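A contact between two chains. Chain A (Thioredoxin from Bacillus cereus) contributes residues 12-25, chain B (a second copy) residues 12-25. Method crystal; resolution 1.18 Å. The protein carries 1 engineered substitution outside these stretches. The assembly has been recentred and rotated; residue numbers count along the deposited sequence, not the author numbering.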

ATOM      1  N   CYS A  12      -4.426 -12.730  -3.630  1.00 23.94           N
ATOM      2  CA  CYS A  12      -4.829 -11.366  -3.819  1.00 19.63           C
ATOM      3  C   CYS A  12      -3.821 -10.450  -3.176  1.00 17.97           C
ATOM      4  O   CYS A  12      -3.964  -9.989  -2.039  1.00 18.45           O
ATOM      5  CB  CYS A  12      -6.210 -11.142  -3.210  1.00 21.39           C
ATOM      6  SG  CYS A  12      -6.882  -9.525  -3.451  1.00 19.72           S
ATOM      7  N   PRO A  13      -2.793 -10.132  -3.938  1.00 19.80           N
ATOM      8  CA  PRO A  13      -1.759  -9.239  -3.405  1.00 18.32           C
ATOM      9  C   PRO A  13      -2.331  -7.894  -2.891  1.00 16.02           C
ATOM     10  O   PRO A  13      -1.907  -7.456  -1.809  1.00 21.35           O
ATOM     11  CB  PRO A  13      -0.736  -9.060  -4.561  1.00 23.04           C
ATOM     12  CG  PRO A  13      -0.844 -10.434  -5.246  1.00 24.83           C
ATOM     13  CD  PRO A  13      -2.307 -10.838  -5.152  1.00 22.24           C
ATOM     14  N   PRO A  14      -3.259  -7.209  -3.620  1.00 15.00           N
ATOM     15  CA  PRO A  14      -3.835  -5.986  -3.142  1.00 15.05           C
ATOM     16  C   PRO A  14      -4.553  -6.161  -1.802  1.00 14.07           C
ATOM     17  O   PRO A  14      -4.509  -5.281  -0.977  1.00 14.71           O
ATOM     18  CB  PRO A  14      -4.734  -5.518  -4.283  1.00 17.40           C
ATOM     19  CG  PRO A  14      -4.031  -6.122  -5.547  1.00 18.51           C
ATOM     20  CD  PRO A  14      -3.663  -7.474  -5.019  1.00 17.44           C
ATOM     21  N   CYS A  15      -5.173  -7.312  -1.596  1.00 14.62           N
ATOM     22  CA  CYS A  15      -5.795  -7.590  -0.267  1.00 14.89           C
ATOM     23  C   CYS A  15      -4.805  -7.592   0.889  1.00 15.73           C
ATOM     24  O   CYS A  15      -5.044  -7.015   1.964  1.00 14.87           O
ATOM     25  CB  CYS A  15      -6.471  -8.918  -0.323  1.00 18.99           C
ATOM     26  SG  CYS A  15      -7.870  -9.183  -1.487  1.00 22.09           S
ATOM     27  N   VAL A  16      -3.653  -8.215   0.673  1.00 18.15           N
ATOM     28  CA  VAL A  16      -2.664  -8.235   1.692  1.00 19.06           C
ATOM     29  C   VAL A  16      -2.168  -6.834   1.969  1.00 17.38           C
ATOM     30  O   VAL A  16      -1.922  -6.454   3.192  1.00 18.45           O
ATOM     31  CB  VAL A  16      -1.388  -9.006   1.256  1.00 25.39           C
ATOM     32  CG1 VAL A  16      -0.444  -9.115   2.438  1.00 29.37           C
ATOM     33  CG2 VAL A  16      -1.723 -10.373   0.766  1.00 25.45           C
ATOM     34  N   ILE A  17      -1.952  -6.052   0.927  1.00 16.89           N
ATOM     35  CA  ILE A  17      -1.477  -4.729   1.122  1.00 16.87           C
ATOM     36  C   ILE A  17      -2.496  -3.887   1.937  1.00 16.87           C
ATOM     37  O   ILE A  17      -2.136  -3.129   2.837  1.00 17.72           O
ATOM     38  CB  ILE A  17      -1.133  -4.113  -0.209  1.00 16.54           C
ATOM     39  CG1 ILE A  17      -0.079  -4.962  -0.932  1.00 17.55           C
ATOM     40  CG2 ILE A  17      -0.704  -2.674   0.045  1.00 19.63           C
ATOM     41  CD1 ILE A  17       0.145  -4.484  -2.391  1.00 21.19           C
ATOM     42  N   VAL A  18      -3.781  -3.996   1.557  1.00 14.02           N
ATOM     43  CA  VAL A  18      -4.818  -3.202   2.237  1.00 13.29           C
ATOM     44  C   VAL A  18      -4.848  -3.625   3.709  1.00 14.70           C
ATOM     45  O   VAL A  18      -4.953  -2.748   4.603  1.00 14.86           O
ATOM     46  CB  VAL A  18      -6.199  -3.417   1.548  1.00 15.74           C
ATOM     47  CG1 VAL A  18      -7.371  -3.165   2.512  1.00 16.42           C
ATOM     48  CG2 VAL A  18      -6.271  -2.691   0.242  1.00 16.47           C
ATOM     49  N   LYS A  19      -4.741  -4.899   4.006  1.00 13.57           N
ATOM     50  CA  LYS A  19      -4.746  -5.270   5.383  1.00 15.94           C
ATOM     51  C   LYS A  19      -3.546  -4.722   6.117  1.00 15.82           C
ATOM     52  O   LYS A  19      -3.683  -4.317   7.280  1.00 16.68           O
ATOM     53  CB  LYS A  19      -4.899  -6.715   5.501  1.00 15.71           C
ATOM     54  CG  LYS A  19      -6.318  -7.239   5.134  1.00 16.33           C
ATOM     55  CD  LYS A  19      -6.389  -8.739   5.280  1.00 21.63           C
ATOM     56  CE  LYS A  19      -5.805  -9.228   6.658  1.00 42.25           C
ATOM     57  NZ  LYS A  19      -6.380  -9.103   8.107  1.00 40.35           N
ATOM     58  N   GLU A  20      -2.390  -4.727   5.494  1.00 16.03           N
ATOM     59  CA  GLU A  20      -1.226  -4.161   6.201  1.00 16.03           C
ATOM     60  C   GLU A  20      -1.399  -2.654   6.468  1.00 14.91           C
ATOM     61  O   GLU A  20      -0.960  -2.169   7.528  1.00 16.54           O
ATOM     62  CB  GLU A  20       0.005  -4.498   5.367  1.00 19.00           C
ATOM     63  CG  GLU A  20       0.174  -6.055   5.329  1.00 25.15           C
ATOM     64  CD  GLU A  20       0.151  -6.724   6.732  1.00 39.33           C
ATOM     65  OE1 GLU A  20       0.928  -6.300   7.627  1.00 39.97           O
ATOM     66  OE2 GLU A  20      -0.607  -7.684   6.979  1.00 37.46           O
ATOM     67  N   PHE A  21      -2.012  -1.955   5.568  1.00 15.18           N
ATOM     68  CA  PHE A  21      -2.297  -0.564   5.784  1.00 15.57           C
ATOM     69  C   PHE A  21      -3.256  -0.399   6.987  1.00 16.59           C
ATOM     70  O   PHE A  21      -3.003   0.462   7.872  1.00 16.33           O
ATOM     71  CB  PHE A  21      -2.901   0.006   4.559  1.00 17.63           C
ATOM     72  CG  PHE A  21      -3.390   1.422   4.725  1.00 19.38           C
ATOM     73  CD1 PHE A  21      -2.463   2.473   4.705  1.00 22.69           C
ATOM     74  CD2 PHE A  21      -4.710   1.704   4.990  1.00 20.66           C
ATOM     75  CE1 PHE A  21      -2.879   3.769   4.902  1.00 32.14           C
ATOM     76  CE2 PHE A  21      -5.148   2.985   5.155  1.00 27.02           C
ATOM     77  CZ  PHE A  21      -4.229   4.032   5.140  1.00 29.05           C
ATOM     78  N   LEU A  22      -4.299  -1.215   7.016  1.00 15.82           N
ATOM     79  CA  LEU A  22      -5.223  -1.107   8.168  1.00 16.45           C
ATOM     80  C   LEU A  22      -4.546  -1.456   9.478  1.00 15.86           C
ATOM     81  O   LEU A  22      -4.782  -0.818  10.509  1.00 18.44           O
ATOM     82  CB  LEU A  22      -6.400  -2.032   7.879  1.00 16.61           C
ATOM     83  CG  LEU A  22      -7.289  -1.650   6.731  1.00 16.78           C
ATOM     84  CD1 LEU A  22      -8.408  -2.639   6.432  1.00 18.47           C
ATOM     85  CD2 LEU A  22      -7.905  -0.291   6.952  1.00 18.26           C
ATOM     86  N   LYS A  23      -3.773  -2.529   9.477  1.00 16.21           N
ATOM     87  CA  LYS A  23      -3.064  -2.874  10.685  1.00 16.07           C
ATOM     88  C   LYS A  23      -2.072  -1.788  11.179  1.00 15.94           C
ATOM     89  O   LYS A  23      -1.974  -1.565  12.357  1.00 16.90           O
ATOM     90  CB  LYS A  23      -2.320  -4.211  10.553  1.00 19.03           C
ATOM     91  CG  LYS A  23      -3.234  -5.401  10.341  1.00 20.69           C
ATOM     92  CD  LYS A  23      -2.463  -6.676   9.972  1.00 25.62           C
ATOM     93  CE  LYS A  23      -2.303  -7.469  11.239  1.00 41.38           C
ATOM     94  NZ  LYS A  23      -0.883  -7.926  11.315  1.00 47.47           N
ATOM     95  N   HIS A  24      -1.338  -1.212  10.260  1.00 16.31           N
ATOM     96  CA  HIS A  24      -0.377  -0.204  10.636  1.00 17.56           C
ATOM     97  C   HIS A  24      -1.047   0.974  11.287  1.00 17.34           C
ATOM     98  O   HIS A  24      -0.500   1.647  12.206  1.00 18.81           O
ATOM     99  CB  HIS A  24       0.412   0.235   9.425  1.00 18.11           C
ATOM    100  CG  HIS A  24       1.430   1.291   9.789  1.00 18.55           C
ATOM    101  ND1 HIS A  24       2.438   1.078  10.712  1.00 23.45           N
ATOM    102  CD2 HIS A  24       1.492   2.602   9.451  1.00 20.23           C
ATOM    103  CE1 HIS A  24       3.133   2.198  10.863  1.00 19.70           C
ATOM    104  NE2 HIS A  24       2.571   3.140  10.098  1.00 20.76           N
ATOM    105  N   ASN A  25      -2.288   1.220  10.848  1.00 17.98           N
ATOM    106  CA  ASN A  25      -3.186   2.279  11.439  1.00 19.09           C
ATOM    107  C   ASN A  25      -3.995   1.816  12.602  1.00 17.27           C
ATOM    108  O   ASN A  25      -4.803   2.555  13.111  1.00 20.85           O
ATOM    109  CB  ASN A  25      -3.958   2.941  10.354  1.00 21.17           C
ATOM    110  CG  ASN A  25      -3.102   3.843   9.543  1.00 23.59           C
ATOM    111  OD1 ASN A  25      -2.730   4.936  10.018  1.00 30.83           O
ATOM    112  ND2 ASN A  25      -2.760   3.440   8.344  1.00 26.11           N
TER
ATOM    113  N   CYS B  12       8.989  -1.248   9.374  1.00 13.34           N
ATOM    114  CA  CYS B  12       8.538  -0.075   8.697  1.00 11.37           C
ATOM    115  C   CYS B  12       7.402  -0.553   7.801  1.00 10.45           C
ATOM    116  O   CYS B  12       7.528  -0.808   6.612  1.00 10.92           O
ATOM    117  CB  CYS B  12       9.672   0.539   7.880  1.00 12.40           C
ATOM    118  SG  CYS B  12       9.108   2.018   6.929  1.00 11.06           S
ATOM    119  N   PRO B  13       6.225  -0.704   8.402  1.00 12.48           N
ATOM    120  CA  PRO B  13       5.072  -1.159   7.575  1.00 12.87           C
ATOM    121  C   PRO B  13       4.788  -0.268   6.347  1.00 11.16           C
ATOM    122  O   PRO B  13       4.478  -0.798   5.274  1.00 11.92           O
ATOM    123  CB  PRO B  13       3.888  -1.206   8.538  1.00 16.10           C
ATOM    124  CG  PRO B  13       4.522  -1.532   9.831  1.00 17.06           C
ATOM    125  CD  PRO B  13       5.860  -0.724   9.805  1.00 15.33           C
ATOM    126  N   PRO B  14       4.946   1.081   6.436  1.00 10.64           N
ATOM    127  CA  PRO B  14       4.704   1.864   5.227  1.00 10.74           C
ATOM    128  C   PRO B  14       5.683   1.519   4.110  1.00  8.61           C
ATOM    129  O   PRO B  14       5.351   1.555   2.940  1.00  9.13           O
ATOM    130  CB  PRO B  14       4.862   3.324   5.720  1.00 11.42           C
ATOM    131  CG  PRO B  14       4.518   3.205   7.231  1.00 13.51           C
ATOM    132  CD  PRO B  14       5.110   1.961   7.627  1.00 12.28           C
ATOM    133  N   CYS B  15       6.939   1.174   4.496  1.00  8.89           N
ATOM    134  CA  CYS B  15       7.897   0.706   3.498  1.00  8.74           C
ATOM    135  C   CYS B  15       7.481  -0.581   2.832  1.00  8.22           C
ATOM    136  O   CYS B  15       7.620  -0.727   1.627  1.00  9.24           O
ATOM    137  CB  CYS B  15       9.249   0.388   4.192  1.00 11.66           C
ATOM    138  SG  CYS B  15      10.109   1.770   5.032  1.00 13.32           S
ATOM    139  N   VAL B  16       6.945  -1.479   3.621  1.00  9.95           N
ATOM    140  CA  VAL B  16       6.461  -2.762   3.069  1.00 11.89           C
ATOM    141  C   VAL B  16       5.301  -2.510   2.120  1.00 10.55           C
ATOM    142  O   VAL B  16       5.279  -3.134   1.049  1.00 11.92           O
ATOM    143  CB  VAL B  16       5.978  -3.708   4.203  1.00 15.77           C
ATOM    144  CG1 VAL B  16       5.242  -4.925   3.620  1.00 20.44           C
ATOM    145  CG2 VAL B  16       7.152  -4.129   5.006  1.00 19.17           C
ATOM    146  N   ILE B  17       4.380  -1.645   2.509  1.00 11.19           N
ATOM    147  CA  ILE B  17       3.254  -1.299   1.658  1.00 11.08           C
ATOM    148  C   ILE B  17       3.737  -0.715   0.348  1.00  9.21           C
ATOM    149  O   ILE B  17       3.283  -1.094  -0.723  1.00 10.08           O
ATOM    150  CB  ILE B  17       2.240  -0.428   2.371  1.00 13.19           C
ATOM    151  CG1 ILE B  17       1.701  -1.171   3.587  1.00 16.63           C
ATOM    152  CG2 ILE B  17       1.218   0.143   1.371  1.00 15.50           C
ATOM    153  CD1 ILE B  17       1.048  -0.250   4.564  1.00 20.36           C
ATOM    154  N   VAL B  18       4.687   0.212   0.398  1.00  8.55           N
ATOM    155  CA  VAL B  18       5.214   0.781  -0.831  1.00  9.09           C
ATOM    156  C   VAL B  18       5.871  -0.260  -1.692  1.00  8.46           C
ATOM    157  O   VAL B  18       5.620  -0.338  -2.893  1.00  9.14           O
ATOM    158  CB  VAL B  18       6.179   1.960  -0.489  1.00  9.34           C
ATOM    159  CG1 VAL B  18       7.031   2.339  -1.742  1.00 11.42           C
ATOM    160  CG2 VAL B  18       5.347   3.131  -0.052  1.00 11.72           C
ATOM    161  N   LYS B  19       6.744  -1.103  -1.105  1.00  8.77           N
ATOM    162  CA  LYS B  19       7.406  -2.121  -1.922  1.00  9.88           C
ATOM    163  C   LYS B  19       6.389  -3.086  -2.534  1.00  8.67           C
ATOM    164  O   LYS B  19       6.505  -3.433  -3.700  1.00  9.90           O
ATOM    165  CB  LYS B  19       8.417  -2.873  -1.083  1.00 10.59           C
ATOM    166  CG  LYS B  19       9.672  -2.129  -0.734  1.00 12.94           C
ATOM    167  CD  LYS B  19      10.485  -2.855   0.387  1.00 19.98           C
ATOM    168  CE  LYS B  19      11.826  -2.517   0.814  1.00 26.08           C
ATOM    169  NZ  LYS B  19      12.081  -3.752   1.619  1.00 35.80           N
ATOM    170  N   GLU B  20       5.392  -3.519  -1.766  1.00  9.54           N
ATOM    171  CA  GLU B  20       4.401  -4.427  -2.311  1.00 10.22           C
ATOM    172  C   GLU B  20       3.578  -3.806  -3.379  1.00  9.56           C
ATOM    173  O   GLU B  20       3.196  -4.483  -4.350  1.00 10.09           O
ATOM    174  CB  GLU B  20       3.588  -5.053  -1.185  1.00 12.39           C
ATOM    175  CG  GLU B  20       4.485  -5.942  -0.252  1.00 16.11           C
ATOM    176  CD  GLU B  20       5.117  -7.164  -0.986  1.00 22.09           C
ATOM    177  OE1 GLU B  20       4.362  -7.775  -1.755  1.00 30.70           O
ATOM    178  OE2 GLU B  20       6.333  -7.532  -0.779  1.00 28.95           O
ATOM    179  N   PHE B  21       3.228  -2.520  -3.215  1.00  9.51           N
ATOM    180  CA  PHE B  21       2.551  -1.741  -4.260  1.00  9.48           C
ATOM    181  C   PHE B  21       3.423  -1.766  -5.575  1.00  8.15           C
ATOM    182  O   PHE B  21       2.912  -1.970  -6.651  1.00  9.62           O
ATOM    183  CB  PHE B  21       2.278  -0.364  -3.739  1.00  9.97           C
ATOM    184  CG  PHE B  21       1.777   0.594  -4.798  1.00 12.53           C
ATOM    185  CD1 PHE B  21       0.395   0.536  -5.133  1.00 18.58           C
ATOM    186  CD2 PHE B  21       2.599   1.456  -5.442  1.00 16.62           C
ATOM    187  CE1 PHE B  21      -0.169   1.322  -6.109  1.00 21.35           C
ATOM    188  CE2 PHE B  21       2.065   2.320  -6.485  1.00 18.32           C
ATOM    189  CZ  PHE B  21       0.658   2.200  -6.721  1.00 20.53           C
ATOM    190  N   LEU B  22       4.678  -1.431  -5.414  1.00  9.01           N
ATOM    191  CA  LEU B  22       5.568  -1.425  -6.577  1.00  8.86           C
ATOM    192  C   LEU B  22       5.679  -2.805  -7.197  1.00  8.98           C
ATOM    193  O   LEU B  22       5.627  -2.910  -8.435  1.00 10.00           O
ATOM    194  CB  LEU B  22       6.954  -0.922  -6.159  1.00  9.80           C
ATOM    195  CG  LEU B  22       6.999   0.515  -5.763  1.00  9.87           C
ATOM    196  CD1 LEU B  22       8.426   0.812  -5.156  1.00 12.27           C
ATOM    197  CD2 LEU B  22       6.584   1.494  -6.801  1.00 13.33           C
ATOM    198  N   LYS B  23       5.788  -3.862  -6.403  1.00  9.04           N
ATOM    199  CA  LYS B  23       5.808  -5.233  -6.933  1.00 10.58           C
ATOM    200  C   LYS B  23       4.550  -5.562  -7.650  1.00 10.04           C
ATOM    201  O   LYS B  23       4.551  -6.176  -8.718  1.00 11.17           O
ATOM    202  CB  LYS B  23       6.127  -6.223  -5.860  1.00 12.46           C
ATOM    203  CG  LYS B  23       7.490  -6.237  -5.366  1.00 15.85           C
ATOM    204  CD  LYS B  23       7.576  -7.016  -4.033  1.00 25.88           C
ATOM    205  CE  LYS B  23       8.093  -8.394  -4.056  1.00 38.21           C
ATOM    206  NZ  LYS B  23       7.995  -8.742  -2.591  1.00 32.73           N
ATOM    207  N   HIS B  24       3.413  -5.226  -7.064  1.00 10.67           N
ATOM    208  CA  HIS B  24       2.143  -5.548  -7.735  1.00 12.83           C
ATOM    209  C   HIS B  24       1.980  -4.858  -9.094  1.00 10.90           C
ATOM    210  O   HIS B  24       1.327  -5.403  -9.994  1.00 12.81           O
ATOM    211  CB  HIS B  24       1.007  -5.151  -6.803  1.00 13.07           C
ATOM    212  CG  HIS B  24      -0.290  -5.636  -7.336  1.00 16.76           C
ATOM    213  ND1 HIS B  24      -0.571  -6.966  -7.542  1.00 21.25           N
ATOM    214  CD2 HIS B  24      -1.262  -4.923  -7.908  1.00 23.45           C
ATOM    215  CE1 HIS B  24      -1.757  -7.027  -8.121  1.00 22.04           C
ATOM    216  NE2 HIS B  24      -2.206  -5.797  -8.329  1.00 22.43           N
ATOM    217  N   ASN B  25       2.604  -3.699  -9.227  1.00 10.94           N
ATOM    218  CA  ASN B  25       2.657  -2.966 -10.452  1.00 11.15           C
ATOM    219  C   ASN B  25       3.838  -3.321 -11.348  1.00 10.40           C
ATOM    220  O   ASN B  25       4.083  -2.640 -12.322  1.00 11.05           O
ATOM    221  CB  ASN B  25       2.545  -1.445 -10.159  1.00 12.00           C
ATOM    222  CG  ASN B  25       1.159  -1.073  -9.786  1.00 15.46           C
ATOM    223  OD1 ASN B  25       0.303  -0.900 -10.670  1.00 18.04           O
ATOM    224  ND2 ASN B  25       0.896  -0.928  -8.453  1.00 15.03           N
TER
HETATM  225  O   HOH W   1       1.023  -8.139  -1.735  1.00 31.50           O

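Two copies of the same helix, residues 13-24, pack nearly antiparallel in a contact held by van der Waals packing and CH-pi contacts, with isoleucine meeting isoleucine at the centre and histidine covering proline at each end. The axes run at 163° and approach to 9.7 Å, and no direct hydrogen bond joins the two stretches.

At the midpoint Ile A17 CG2 lies 3.7 Å from Ile B17 CG2. Both side chains leave their helices sideways, yet their ends come nearer the partner: the m, t rotamer carries each CD1 onto the opposing backbone, where Ile A17 CD1 is 3.6 Å from Glu B20 O and Ile B17 CD1 is 3.6 Å from Phe A21 CA. A beta-branched aliphatic chain suits this place, since it fills space against main chain and needs no polar partner.

The antiparallel register sets His B24 against Pro A13 and Pro A14, and His A24 against their counterparts. Pro A14 CG sits 3.6 Å from the centroid of the His B24 ring, and Pro B14 CD 3.9 Å from that of His A24, both CH-pi contacts over a ring face. Proline suits the first turn, where its lack of an amide hydrogen costs no helical bond, and its compact ring offers C-H groups to the flat imidazole.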